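Local coordinates for hydrolase, haloacid dehalogenase-like family (Chlorobaculum tepidum, PDB 2HCF), which probably acts as a magnesium-dependent hydrolase of the haloacid dehalogenase superfamily, at residues 90-95 / 129-134; 31-36 / 72-77; 192-197 / 225-230. All coordinates share one frame; numbering follows the deposited sequence.

Interaction 1: residues 90-95 / 129-134; sequences EDITLL and KLPGID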
ATOM      1  N   GLU A  90     -16.754   0.255 -10.584  1.00 22.48           N
ATOM      2  CA  GLU A  90     -16.289   0.901 -11.817  1.00 23.06           C
ATOM      3  C   GLU A  90     -15.175   1.926 -11.616  1.00 22.04           C
ATOM      4  O   GLU A  90     -14.544   2.368 -12.593  1.00 21.96           O
ATOM      5  CB  GLU A  90     -17.466   1.567 -12.513  1.00 23.52           C
ATOM      6  CG  GLU A  90     -18.494   0.566 -13.066  1.00 26.64           C
ATOM      7  CD  GLU A  90     -19.425  -0.063 -12.012  1.00 29.84           C
ATOM      8  OE1 GLU A  90     -19.576   0.493 -10.901  1.00 30.73           O
ATOM      9  OE2 GLU A  90     -20.007  -1.143 -12.304  1.00 34.58           O
ATOM     10  N   ASP A  91     -14.956   2.329 -10.370  1.00 20.97           N
ATOM     11  CA  ASP A  91     -13.846   3.213 -10.007  1.00 20.06           C
ATOM     12  C   ASP A  91     -12.513   2.470  -9.846  1.00 19.29           C
ATOM     13  O   ASP A  91     -11.472   3.107  -9.808  1.00 19.15           O
ATOM     14  CB  ASP A  91     -14.174   3.975  -8.709  1.00 20.36           C
ATOM     15  CG  ASP A  91     -15.365   4.914  -8.862  1.00 20.45           C
ATOM     16  OD1 ASP A  91     -15.480   5.570  -9.924  1.00 23.84           O
ATOM     17  OD2 ASP A  91     -16.181   5.019  -7.921  1.00 20.67           O
ATOM     18  N   ILE A  92     -12.548   1.134  -9.763  1.00 18.99           N
ATOM     19  CA  ILE A  92     -11.352   0.326  -9.477  1.00 19.05           C
ATOM     20  C   ILE A  92     -10.962  -0.446 -10.735  1.00 19.79           C
ATOM     21  O   ILE A  92     -11.791  -1.082 -11.390  1.00 18.97           O
ATOM     22  CB  ILE A  92     -11.576  -0.698  -8.268  1.00 18.59           C
ATOM     23  CG1 ILE A  92     -12.150  -0.005  -7.024  1.00 18.88           C
ATOM     24  CG2 ILE A  92     -10.289  -1.429  -7.901  1.00 18.93           C
ATOM     25  CD1 ILE A  92     -11.285   1.098  -6.411  1.00 17.55           C
ATOM     26  N   THR A  93      -9.692  -0.399 -11.067  1.00 18.87           N
ATOM     27  CA  THR A  93      -9.134  -1.154 -12.160  1.00 19.59           C
ATOM     28  C   THR A  93      -8.112  -2.118 -11.567  1.00 19.69           C
ATOM     29  O   THR A  93      -7.125  -1.687 -11.021  1.00 18.16           O
ATOM     30  CB  THR A  93      -8.406  -0.185 -13.103  1.00 19.57           C
ATOM     31  OG1 THR A  93      -9.382   0.667 -13.705  1.00 20.71           O
ATOM     32  CG2 THR A  93      -7.608  -0.915 -14.179  1.00 19.67           C
ATOM     33  N   LEU A  94      -8.384  -3.416 -11.659  1.00 20.43           N
ATOM     34  CA  LEU A  94      -7.408  -4.431 -11.276  1.00 21.06           C
ATOM     35  C   LEU A  94      -6.264  -4.485 -12.318  1.00 21.27           C
ATOM     36  O   LEU A  94      -6.514  -4.494 -13.516  1.00 22.32           O
ATOM     37  CB  LEU A  94      -8.142  -5.775 -11.137  1.00 21.44           C
ATOM     38  CG  LEU A  94      -7.608  -6.755 -10.087  1.00 22.48           C
ATOM     39  CD1 LEU A  94      -7.922  -6.257  -8.698  1.00 24.80           C
ATOM     40  CD2 LEU A  94      -8.171  -8.134 -10.272  1.00 24.03           C
ATOM     41  N   LEU A  95      -5.006  -4.469 -11.876  1.00 20.11           N
ATOM     42  CA  LEU A  95      -3.881  -4.456 -12.805  1.00 19.51           C
ATOM     43  C   LEU A  95      -3.625  -5.831 -13.412  1.00 19.67           C
ATOM     44  O   LEU A  95      -4.230  -6.827 -12.975  1.00 18.83           O
ATOM     45  CB  LEU A  95      -2.666  -3.887 -12.099  1.00 18.98           C
ATOM     46  CG  LEU A  95      -2.917  -2.452 -11.664  1.00 18.67           C
ATOM     47  CD1 LEU A  95      -1.655  -1.850 -11.039  1.00 17.52           C
ATOM     48  CD2 LEU A  95      -3.368  -1.583 -12.844  1.00 20.90           C
ATOM     49  N   LYS A 129     -11.816  -4.890  -1.721  1.00 17.15           N
ATOM     50  CA  LYS A 129     -13.130  -5.580  -1.680  1.00 19.07           C
ATOM     51  C   LYS A 129     -14.002  -5.385  -2.929  1.00 18.69           C
ATOM     52  O   LYS A 129     -14.820  -6.290  -3.338  1.00 17.41           O
ATOM     53  CB  LYS A 129     -13.931  -5.069  -0.475  1.00 19.89           C
ATOM     54  CG  LYS A 129     -13.638  -5.750   0.863  1.00 22.79           C
ATOM     55  CD  LYS A 129     -14.663  -5.359   1.936  1.00 23.47           C
ATOM     56  CE  LYS A 129     -14.141  -5.635   3.379  1.00 26.52           C
ATOM     57  NZ  LYS A 129     -14.797  -6.822   4.040  1.00 31.46           N
ATOM     58  N   LEU A 130     -13.933  -4.192  -3.502  1.00 18.61           N
ATOM     59  CA  LEU A 130     -14.728  -3.896  -4.712  1.00 19.20           C
ATOM     60  C   LEU A 130     -14.454  -4.916  -5.813  1.00 18.69           C
ATOM     61  O   LEU A 130     -15.356  -5.596  -6.228  1.00 17.93           O
ATOM     62  CB  LEU A 130     -14.558  -2.440  -5.157  1.00 18.39           C
ATOM     63  CG  LEU A 130     -15.233  -1.455  -4.213  1.00 19.35           C
ATOM     64  CD1 LEU A 130     -14.856  -0.041  -4.497  1.00 18.08           C
ATOM     65  CD2 LEU A 130     -16.754  -1.605  -4.286  1.00 19.19           C
ATOM     66  N   PRO A 131     -13.193  -5.089  -6.238  1.00 18.32           N
ATOM     67  CA  PRO A 131     -12.895  -6.181  -7.174  1.00 19.24           C
ATOM     68  C   PRO A 131     -12.748  -7.599  -6.565  1.00 19.57           C
ATOM     69  O   PRO A 131     -12.447  -8.552  -7.282  1.00 20.41           O
ATOM     70  CB  PRO A 131     -11.575  -5.720  -7.808  1.00 19.16           C
ATOM     71  CG  PRO A 131     -10.927  -4.997  -6.737  1.00 18.03           C
ATOM     72  CD  PRO A 131     -11.996  -4.293  -5.965  1.00 19.18           C
ATOM     73  N   GLY A 132     -12.980  -7.757  -5.270  1.00 19.05           N
ATOM     74  CA  GLY A 132     -13.023  -9.087  -4.666  1.00 19.77           C
ATOM     75  C   GLY A 132     -11.688  -9.774  -4.473  1.00 19.06           C
ATOM     76  O   GLY A 132     -11.584 -10.995  -4.706  1.00 18.83           O
ATOM     77  N   ILE A 133     -10.671  -8.998  -4.073  1.00 19.04           N
ATOM     78  CA  ILE A 133      -9.372  -9.559  -3.748  1.00 19.66           C
ATOM     79  C   ILE A 133      -8.920  -9.237  -2.317  1.00 19.36           C
ATOM     80  O   ILE A 133      -7.753  -9.391  -1.996  1.00 19.24           O
ATOM     81  CB  ILE A 133      -8.241  -9.109  -4.741  1.00 19.62           C
ATOM     82  CG1 ILE A 133      -8.092  -7.600  -4.760  1.00 20.09           C
ATOM     83  CG2 ILE A 133      -8.525  -9.606  -6.156  1.00 20.52           C
ATOM     84  CD1 ILE A 133      -6.793  -7.184  -5.332  1.00 20.30           C
ATOM     85  N   ASP A 134      -9.829  -8.778  -1.467  1.00 19.68           N
ATOM     86  CA  ASP A 134      -9.481  -8.485  -0.060  1.00 18.87           C
ATOM     87  C   ASP A 134      -9.245  -9.774   0.725  1.00 18.52           C
ATOM     88  O   ASP A 134      -8.393  -9.827   1.632  1.00 18.00           O
ATOM     89  CB  ASP A 134     -10.596  -7.649   0.582  1.00 19.31           C
ATOM     90  CG  ASP A 134     -10.354  -7.355   2.060  1.00 20.44           C
ATOM     91  OD1 ASP A 134      -9.392  -6.636   2.368  1.00 19.58           O
ATOM     92  OD2 ASP A 134     -11.129  -7.831   2.913  1.00 21.13           O
TER
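L94 and P131 mark the closest backbone approach, their CA atoms 7.1 Å apart, where strand 92-94 runs past the turn that ends helix 121-129. I92 CG1, anti to the carbonyl carbon (chi1 -51°), meets L130 CD1 at 3.7 Å. The other branch, I92 CG2, lies 3.8 Å from P131 CG. The side chain crosses both partners at about a right angle. An alanine at I92 would lose both branches and would probably leave a gap beside L130 CD1 and the proline ring. L94 works through one methyl, CD1, which is 3.8 Å from P131 CB and 3.7 Å from I133 CD1; the leucine and isoleucine side chains lie alongside each other with opposite directions. The turn is a Schellman motif with G132, at positive phi, as its C-prime residue, and R99 bonds P131 O. I92 also touches L16 and V18 of the antiparallel partner strand 16-18. This two-stranded pairing, with helices 21-34, 50-59 and 65-86 inserted between its strands, is the arrangement of the flap in haloacid dehalogenase enzymes with a C1 cap, packed here against a turn of the core.

Interaction 2: residues 31-36 / 72-77; sequences IEVYGT and FDKAKE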
ATOM      1  N   ILE A  31     -12.300  19.654   3.627  1.00 16.96           N
ATOM      2  CA  ILE A  31     -13.161  20.845   3.640  1.00 18.25           C
ATOM      3  C   ILE A  31     -14.182  20.737   4.776  1.00 18.38           C
ATOM      4  O   ILE A  31     -14.418  21.690   5.526  1.00 17.44           O
ATOM      5  CB  ILE A  31     -13.895  21.039   2.299  1.00 17.67           C
ATOM      6  CG1 ILE A  31     -12.910  21.480   1.211  1.00 18.94           C
ATOM      7  CG2 ILE A  31     -15.008  22.098   2.443  1.00 18.14           C
ATOM      8  CD1 ILE A  31     -13.445  21.332  -0.225  1.00 19.70           C
ATOM      9  N   GLU A  32     -14.769  19.554   4.911  1.00 19.89           N
ATOM     10  CA  GLU A  32     -15.748  19.309   5.948  1.00 21.03           C
ATOM     11  C   GLU A  32     -15.209  19.487   7.363  1.00 20.39           C
ATOM     12  O   GLU A  32     -15.910  20.004   8.224  1.00 20.04           O
ATOM     13  CB  GLU A  32     -16.359  17.922   5.807  1.00 21.70           C
ATOM     14  CG  GLU A  32     -17.441  17.684   6.832  1.00 23.80           C
ATOM     15  CD  GLU A  32     -18.251  16.408   6.589  1.00 25.75           C
ATOM     16  OE1 GLU A  32     -18.258  15.890   5.436  1.00 31.67           O
ATOM     17  OE2 GLU A  32     -18.888  15.946   7.584  1.00 32.89           O
ATOM     18  N   VAL A  33     -13.970  19.085   7.600  1.00 20.06           N
ATOM     19  CA  VAL A  33     -13.409  19.062   8.944  1.00 19.40           C
ATOM     20  C   VAL A  33     -12.623  20.338   9.245  1.00 18.99           C
ATOM     21  O   VAL A  33     -12.806  20.938  10.298  1.00 18.23           O
ATOM     22  CB  VAL A  33     -12.528  17.822   9.129  1.00 19.46           C
ATOM     23  CG1 VAL A  33     -11.727  17.870  10.416  1.00 18.93           C
ATOM     24  CG2 VAL A  33     -13.424  16.546   9.098  1.00 19.96           C
ATOM     25  N   TYR A  34     -11.759  20.748   8.325  1.00 18.30           N
ATOM     26  CA  TYR A  34     -10.911  21.921   8.541  1.00 18.66           C
ATOM     27  C   TYR A  34     -11.378  23.204   7.830  1.00 18.93           C
ATOM     28  O   TYR A  34     -10.840  24.282   8.095  1.00 18.86           O
ATOM     29  CB  TYR A  34      -9.485  21.625   8.071  1.00 18.33           C
ATOM     30  CG  TYR A  34      -8.785  20.507   8.801  1.00 18.50           C
ATOM     31  CD1 TYR A  34      -8.127  20.736  10.006  1.00 19.35           C
ATOM     32  CD2 TYR A  34      -8.759  19.221   8.268  1.00 19.63           C
ATOM     33  CE1 TYR A  34      -7.453  19.699  10.661  1.00 19.67           C
ATOM     34  CE2 TYR A  34      -8.102  18.195   8.906  1.00 18.14           C
ATOM     35  CZ  TYR A  34      -7.449  18.434  10.091  1.00 18.91           C
ATOM     36  OH  TYR A  34      -6.818  17.391  10.713  1.00 18.24           O
ATOM     37  N   GLY A  35     -12.335  23.088   6.908  1.00 19.18           N
ATOM     38  CA  GLY A  35     -12.756  24.216   6.082  1.00 19.40           C
ATOM     39  C   GLY A  35     -12.024  24.363   4.744  1.00 19.75           C
ATOM     40  O   GLY A  35     -12.484  25.068   3.862  1.00 19.63           O
ATOM     41  N   THR A  36     -10.890  23.692   4.590  1.00 19.68           N
ATOM     42  CA  THR A  36     -10.079  23.790   3.390  1.00 20.15           C
ATOM     43  C   THR A  36      -9.610  22.403   2.977  1.00 21.43           C
ATOM     44  O   THR A  36      -9.405  21.545   3.825  1.00 20.78           O
ATOM     45  CB  THR A  36      -8.865  24.688   3.615  1.00 19.39           C
ATOM     46  OG1 THR A  36      -8.107  24.779   2.403  1.00 18.86           O
ATOM     47  CG2 THR A  36      -7.977  24.174   4.741  1.00 20.70           C
ATOM     48  N   PHE A  72      -7.279  15.452  13.319  1.00 19.66           N
ATOM     49  CA  PHE A  72      -6.809  14.413  12.397  1.00 19.85           C
ATOM     50  C   PHE A  72      -7.728  13.190  12.397  1.00 20.16           C
ATOM     51  O   PHE A  72      -8.167  12.735  11.334  1.00 19.76           O
ATOM     52  CB  PHE A  72      -5.361  14.002  12.724  1.00 19.85           C
ATOM     53  CG  PHE A  72      -4.818  12.949  11.812  1.00 19.63           C
ATOM     54  CD1 PHE A  72      -5.070  11.600  12.066  1.00 20.93           C
ATOM     55  CD2 PHE A  72      -4.086  13.287  10.691  1.00 19.42           C
ATOM     56  CE1 PHE A  72      -4.576  10.599  11.242  1.00 21.09           C
ATOM     57  CE2 PHE A  72      -3.606  12.284   9.849  1.00 20.14           C
ATOM     58  CZ  PHE A  72      -3.849  10.933  10.150  1.00 20.69           C
ATOM     59  N   ASP A  73      -8.048  12.665  13.580  1.00 20.52           N
ATOM     60  CA  ASP A  73      -8.869  11.443  13.646  1.00 20.99           C
ATOM     61  C   ASP A  73     -10.231  11.648  13.014  1.00 20.55           C
ATOM     62  O   ASP A  73     -10.706  10.782  12.282  1.00 20.05           O
ATOM     63  CB  ASP A  73      -9.003  10.917  15.085  1.00 21.66           C
ATOM     64  CG  ASP A  73      -7.683  10.407  15.655  1.00 25.63           C
ATOM     65  OD1 ASP A  73      -6.799   9.946  14.900  1.00 32.05           O
ATOM     66  OD2 ASP A  73      -7.505  10.497  16.895  1.00 33.09           O
ATOM     67  N   LYS A  74     -10.857  12.800  13.257  1.00 20.14           N
ATOM     68  CA  LYS A  74     -12.124  13.106  12.584  1.00 20.25           C
ATOM     69  C   LYS A  74     -11.982  13.219  11.049  1.00 19.77           C
ATOM     70  O   LYS A  74     -12.834  12.752  10.309  1.00 18.88           O
ATOM     71  CB  LYS A  74     -12.746  14.377  13.161  1.00 21.63           C
ATOM     72  CG  LYS A  74     -14.021  14.791  12.448  1.00 24.88           C
ATOM     73  CD  LYS A  74     -15.109  15.262  13.376  1.00 29.40           C
ATOM     74  CE  LYS A  74     -16.485  15.177  12.658  1.00 29.71           C
ATOM     75  NZ  LYS A  74     -16.908  13.753  12.324  1.00 30.03           N
ATOM     76  N   ALA A  75     -10.904  13.847  10.587  1.00 19.30           N
ATOM     77  CA  ALA A  75     -10.592  13.902   9.145  1.00 19.52           C
ATOM     78  C   ALA A  75     -10.433  12.499   8.561  1.00 19.17           C
ATOM     79  O   ALA A  75     -11.007  12.185   7.512  1.00 18.25           O
ATOM     80  CB  ALA A  75      -9.332  14.726   8.903  1.00 18.78           C
ATOM     81  N   LYS A  76      -9.675  11.649   9.251  1.00 18.86           N
ATOM     82  CA  LYS A  76      -9.527  10.245   8.838  1.00 19.19           C
ATOM     83  C   LYS A  76     -10.885   9.567   8.692  1.00 19.19           C
ATOM     84  O   LYS A  76     -11.180   9.016   7.627  1.00 18.43           O
ATOM     85  CB  LYS A  76      -8.654   9.470   9.827  1.00 19.09           C
ATOM     86  CG  LYS A  76      -8.524   7.988   9.594  1.00 19.65           C
ATOM     87  CD  LYS A  76      -7.769   7.382  10.725  1.00 20.27           C
ATOM     88  CE  LYS A  76      -7.671   5.891  10.599  1.00 20.86           C
ATOM     89  NZ  LYS A  76      -6.880   5.384  11.768  1.00 24.50           N
ATOM     90  N   GLU A  77     -11.707   9.614   9.750  1.00 19.65           N
ATOM     91  CA  GLU A  77     -12.995   8.931   9.755  1.00 18.77           C
ATOM     92  C   GLU A  77     -13.935   9.455   8.666  1.00 18.69           C
ATOM     93  O   GLU A  77     -14.676   8.689   8.063  1.00 17.63           O
ATOM     94  CB  GLU A  77     -13.675   9.086  11.124  1.00 20.00           C
TER
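V33 and A75 bring helices 21-34 and 65-86 close together: their CA atoms are 5.9 Å apart, a separation consistent with the small side chain of A75. The tight part lies around A75. Its CB reaches Y34 CE2 at 3.7 Å, and V33 CG2 rests over the backbone of the same residue, 3.9 Å from A75 CA. V33 CG1, anti to the backbone N (chi1 170°), sits 3.9 Å above one face of the neighbouring Y34 ring, toward its rim, so valine and tyrosine form a joint apolar surface for the alanine. The tyrosine leaves its helix with CG anti to the carbonyl carbon (chi1 -62°), and its hydroxyl ends at the backbone of helix 65-86. There Y34 OH is 3.3 Å from F72 N, but the angle is too poor for a hydrogen bond; the bond it does make is to I68 O, one turn earlier. L58 of helix 50-59 and L63 also touch the tyrosine.

The solvent side is looser. K74, an exposed residue, contributes its aliphatic stem, K74 CG lying 3.8 Å from V33 CG2, where the two side chains cross obliquely. K74 NZ stays 5.6 Å from E32 OE2, opposite charges near each other without contact, which would probably add no more than a weak attraction.

The chemistry thus implies two cap helices joined by apolar packing around A75 and supplemented by polar ties at both partners of that packing, from Y34 OH to I68 O and from K71 NZ to V33 O.

Interaction 3: residues 192-197 / 225-230; sequences RSIAVA and LASILT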
ATOM      1  N   ARG A 192      13.807  -8.711   0.458  1.00 19.75           N
ATOM      2  CA  ARG A 192      13.877  -8.744  -0.998  1.00 20.54           C
ATOM      3  C   ARG A 192      12.778  -7.835  -1.550  1.00 20.56           C
ATOM      4  O   ARG A 192      11.589  -8.097  -1.331  1.00 21.12           O
ATOM      5  CB  ARG A 192      13.694 -10.184  -1.516  1.00 20.70           C
ATOM      6  CG  ARG A 192      14.840 -11.115  -1.124  1.00 21.27           C
ATOM      7  CD  ARG A 192      14.826 -12.444  -1.864  1.00 22.68           C
ATOM      8  NE  ARG A 192      13.818 -13.365  -1.330  1.00 24.77           N
ATOM      9  CZ  ARG A 192      12.801 -13.890  -2.004  1.00 24.62           C
ATOM     10  NH1 ARG A 192      12.557 -13.589  -3.279  1.00 26.06           N
ATOM     11  NH2 ARG A 192      11.995 -14.724  -1.364  1.00 25.40           N
ATOM     12  N   SER A 193      13.162  -6.788  -2.265  1.00 20.03           N
ATOM     13  CA  SER A 193      12.220  -5.879  -2.884  1.00 20.10           C
ATOM     14  C   SER A 193      11.976  -6.322  -4.307  1.00 20.17           C
ATOM     15  O   SER A 193      12.914  -6.654  -5.032  1.00 20.16           O
ATOM     16  CB  SER A 193      12.692  -4.430  -2.834  1.00 21.36           C
ATOM     17  OG  SER A 193      13.947  -4.298  -3.438  1.00 19.38           O
ATOM     18  N   ILE A 194      10.694  -6.395  -4.680  1.00 19.21           N
ATOM     19  CA  ILE A 194      10.314  -6.573  -6.071  1.00 20.82           C
ATOM     20  C   ILE A 194       9.508  -5.336  -6.463  1.00 20.66           C
ATOM     21  O   ILE A 194       8.456  -5.075  -5.893  1.00 22.02           O
ATOM     22  CB  ILE A 194       9.464  -7.850  -6.303  1.00 20.85           C
ATOM     23  CG1 ILE A 194      10.255  -9.138  -6.025  1.00 21.16           C
ATOM     24  CG2 ILE A 194       8.891  -7.879  -7.728  1.00 23.00           C
ATOM     25  CD1 ILE A 194       9.308 -10.358  -5.847  1.00 22.00           C
ATOM     26  N   ALA A 195      10.013  -4.573  -7.417  1.00 20.26           N
ATOM     27  CA  ALA A 195       9.343  -3.369  -7.891  1.00 20.16           C
ATOM     28  C   ALA A 195       8.646  -3.726  -9.184  1.00 19.73           C
ATOM     29  O   ALA A 195       9.176  -4.536  -9.972  1.00 21.13           O
ATOM     30  CB  ALA A 195      10.331  -2.286  -8.124  1.00 19.84           C
ATOM     31  N   VAL A 196       7.471  -3.128  -9.399  1.00 19.81           N
ATOM     32  CA  VAL A 196       6.697  -3.322 -10.614  1.00 18.25           C
ATOM     33  C   VAL A 196       6.339  -1.948 -11.181  1.00 17.78           C
ATOM     34  O   VAL A 196       5.872  -1.067 -10.455  1.00 16.56           O
ATOM     35  CB  VAL A 196       5.464  -4.235 -10.324  1.00 17.72           C
ATOM     36  CG1 VAL A 196       4.584  -3.635  -9.281  1.00 18.17           C
ATOM     37  CG2 VAL A 196       4.719  -4.547 -11.606  1.00 17.75           C
ATOM     38  N   ALA A 197       6.616  -1.738 -12.474  1.00 18.89           N
ATOM     39  CA  ALA A 197       6.533  -0.400 -13.083  1.00 18.42           C
ATOM     40  C   ALA A 197       5.147  -0.150 -13.659  1.00 18.78           C
ATOM     41  O   ALA A 197       4.995   0.348 -14.784  1.00 18.80           O
ATOM     42  CB  ALA A 197       7.627  -0.231 -14.143  1.00 18.88           C
ATOM     43  N   LEU A 225       5.862 -15.714  -9.668  1.00 21.63           N
ATOM     44  CA  LEU A 225       5.893 -16.652  -8.558  1.00 22.67           C
ATOM     45  C   LEU A 225       7.322 -17.153  -8.289  1.00 23.02           C
ATOM     46  O   LEU A 225       7.798 -17.136  -7.148  1.00 23.09           O
ATOM     47  CB  LEU A 225       4.943 -17.813  -8.870  1.00 22.92           C
ATOM     48  CG  LEU A 225       4.673 -18.805  -7.742  1.00 24.98           C
ATOM     49  CD1 LEU A 225       3.855 -18.154  -6.617  1.00 26.61           C
ATOM     50  CD2 LEU A 225       3.965 -20.019  -8.298  1.00 23.31           C
ATOM     51  N   ALA A 226       8.023 -17.558  -9.348  1.00 23.34           N
ATOM     52  CA  ALA A 226       9.396 -18.037  -9.218  1.00 23.15           C
ATOM     53  C   ALA A 226      10.264 -16.972  -8.588  1.00 23.65           C
ATOM     54  O   ALA A 226      11.133 -17.258  -7.762  1.00 23.77           O
ATOM     55  CB  ALA A 226       9.953 -18.422 -10.565  1.00 22.82           C
ATOM     56  N   SER A 227      10.034 -15.728  -8.976  1.00 23.22           N
ATOM     57  CA  SER A 227      10.849 -14.663  -8.470  1.00 23.88           C
ATOM     58  C   SER A 227      10.539 -14.409  -6.994  1.00 24.24           C
ATOM     59  O   SER A 227      11.435 -14.107  -6.223  1.00 23.21           O
ATOM     60  CB  SER A 227      10.633 -13.413  -9.296  1.00 24.03           C
ATOM     61  OG  SER A 227      11.303 -12.356  -8.688  1.00 26.85           O
ATOM     62  N   ILE A 228       9.275 -14.574  -6.600  1.00 24.01           N
ATOM     63  CA  ILE A 228       8.850 -14.305  -5.218  1.00 24.31           C
ATOM     64  C   ILE A 228       9.324 -15.392  -4.259  1.00 26.33           C
ATOM     65  O   ILE A 228       9.848 -15.084  -3.214  1.00 26.08           O
ATOM     66  CB  ILE A 228       7.306 -14.136  -5.101  1.00 23.76           C
ATOM     67  CG1 ILE A 228       6.873 -12.817  -5.746  1.00 22.02           C
ATOM     68  CG2 ILE A 228       6.874 -14.134  -3.645  1.00 23.74           C
ATOM     69  CD1 ILE A 228       5.334 -12.712  -5.957  1.00 23.01           C
ATOM     70  N   LEU A 229       9.170 -16.655  -4.632  1.00 28.52           N
ATOM     71  CA  LEU A 229       9.545 -17.767  -3.742  1.00 30.87           C
ATOM     72  C   LEU A 229      11.052 -17.985  -3.571  1.00 32.18           C
ATOM     73  O   LEU A 229      11.500 -18.325  -2.474  1.00 33.57           O
ATOM     74  CB  LEU A 229       8.879 -19.061  -4.210  1.00 30.48           C
ATOM     75  CG  LEU A 229       7.358 -18.953  -4.237  1.00 31.01           C
ATOM     76  CD1 LEU A 229       6.779 -20.166  -4.927  1.00 31.81           C
ATOM     77  CD2 LEU A 229       6.773 -18.792  -2.854  1.00 32.18           C
ATOM     78  N   THR A 230      11.821 -17.754  -4.637  1.00 33.92           N
ATOM     79  CA  THR A 230      13.278 -18.057  -4.708  1.00 34.23           C
ATOM     80  C   THR A 230      14.201 -16.988  -4.071  1.00 34.90           C
ATOM     81  O   THR A 230      14.963 -17.271  -3.125  1.00 35.62           O
ATOM     82  CB  THR A 230      13.694 -18.261  -6.191  1.00 34.76           C
ATOM     83  OG1 THR A 230      12.875 -19.286  -6.782  1.00 36.10           O
ATOM     84  CG2 THR A 230      15.169 -18.646  -6.314  1.00 35.04           C
TER
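R192 grips one carbonyl oxygen with both terminal nitrogens: NH2 donates to I228 O at 2.9 Å with an N-H...O angle of 151°, and NH1 reaches I228 O at 3.1 Å. Both arrive from the same face of the carbonyl plane, NH1 well above it, while the oxygen itself lies near the guanidinium plane. NH1 also makes a weak bond to S227 O at 3.2 Å. A bend at chi3 (-77°) turns the chain beyond CD, and NE is bonded to S171 O. These carbonyls of S227 and I228 belong to the last turn of helix 221-229, whose partial negative charge is likely to reinforce the grip. T230 C lies over one guanidinium face, toward its rim.

Strand 192-196 sits between 173-177 and 213-215 in the parallel sheet of the Rossmann-like haloacid dehalogenase core. Helix 221-229 packs on this sheet nearly antiparallel to the strand, at 155° between the short segments, with their axes 10.1 Å apart.

Beyond the arginine, I194 CD1 presses on I228 CG1 at 3.5 Å, tighter than usual for two carbons, the side chains crossing at about a right angle. The same methyl is 4.0 Å from S227 OG. I194 also touches V174 and I176 of strand 173-177, and I176 touches I228 as well.

The three contacts follow one another along the chain in the order 2, 1, 3 and do not touch. Interaction 2 belongs to the helical cap, interaction 1 to the flap where the cap rejoins the core, and interaction 3 to the core sheet; interactions 2 and 3 lie on opposite sides of the chain's centre, their own centres about 38 Å apart. Interactions 1 and 3 both come near the magnesium site of D10, D12 and D178: the side chain of I92 in interaction 1 is about 7 Å from that of D12, and the side chain of I194 in interaction 3 about 10 Å from those of D10 and D178. None of the three contacts contains a metal ligand.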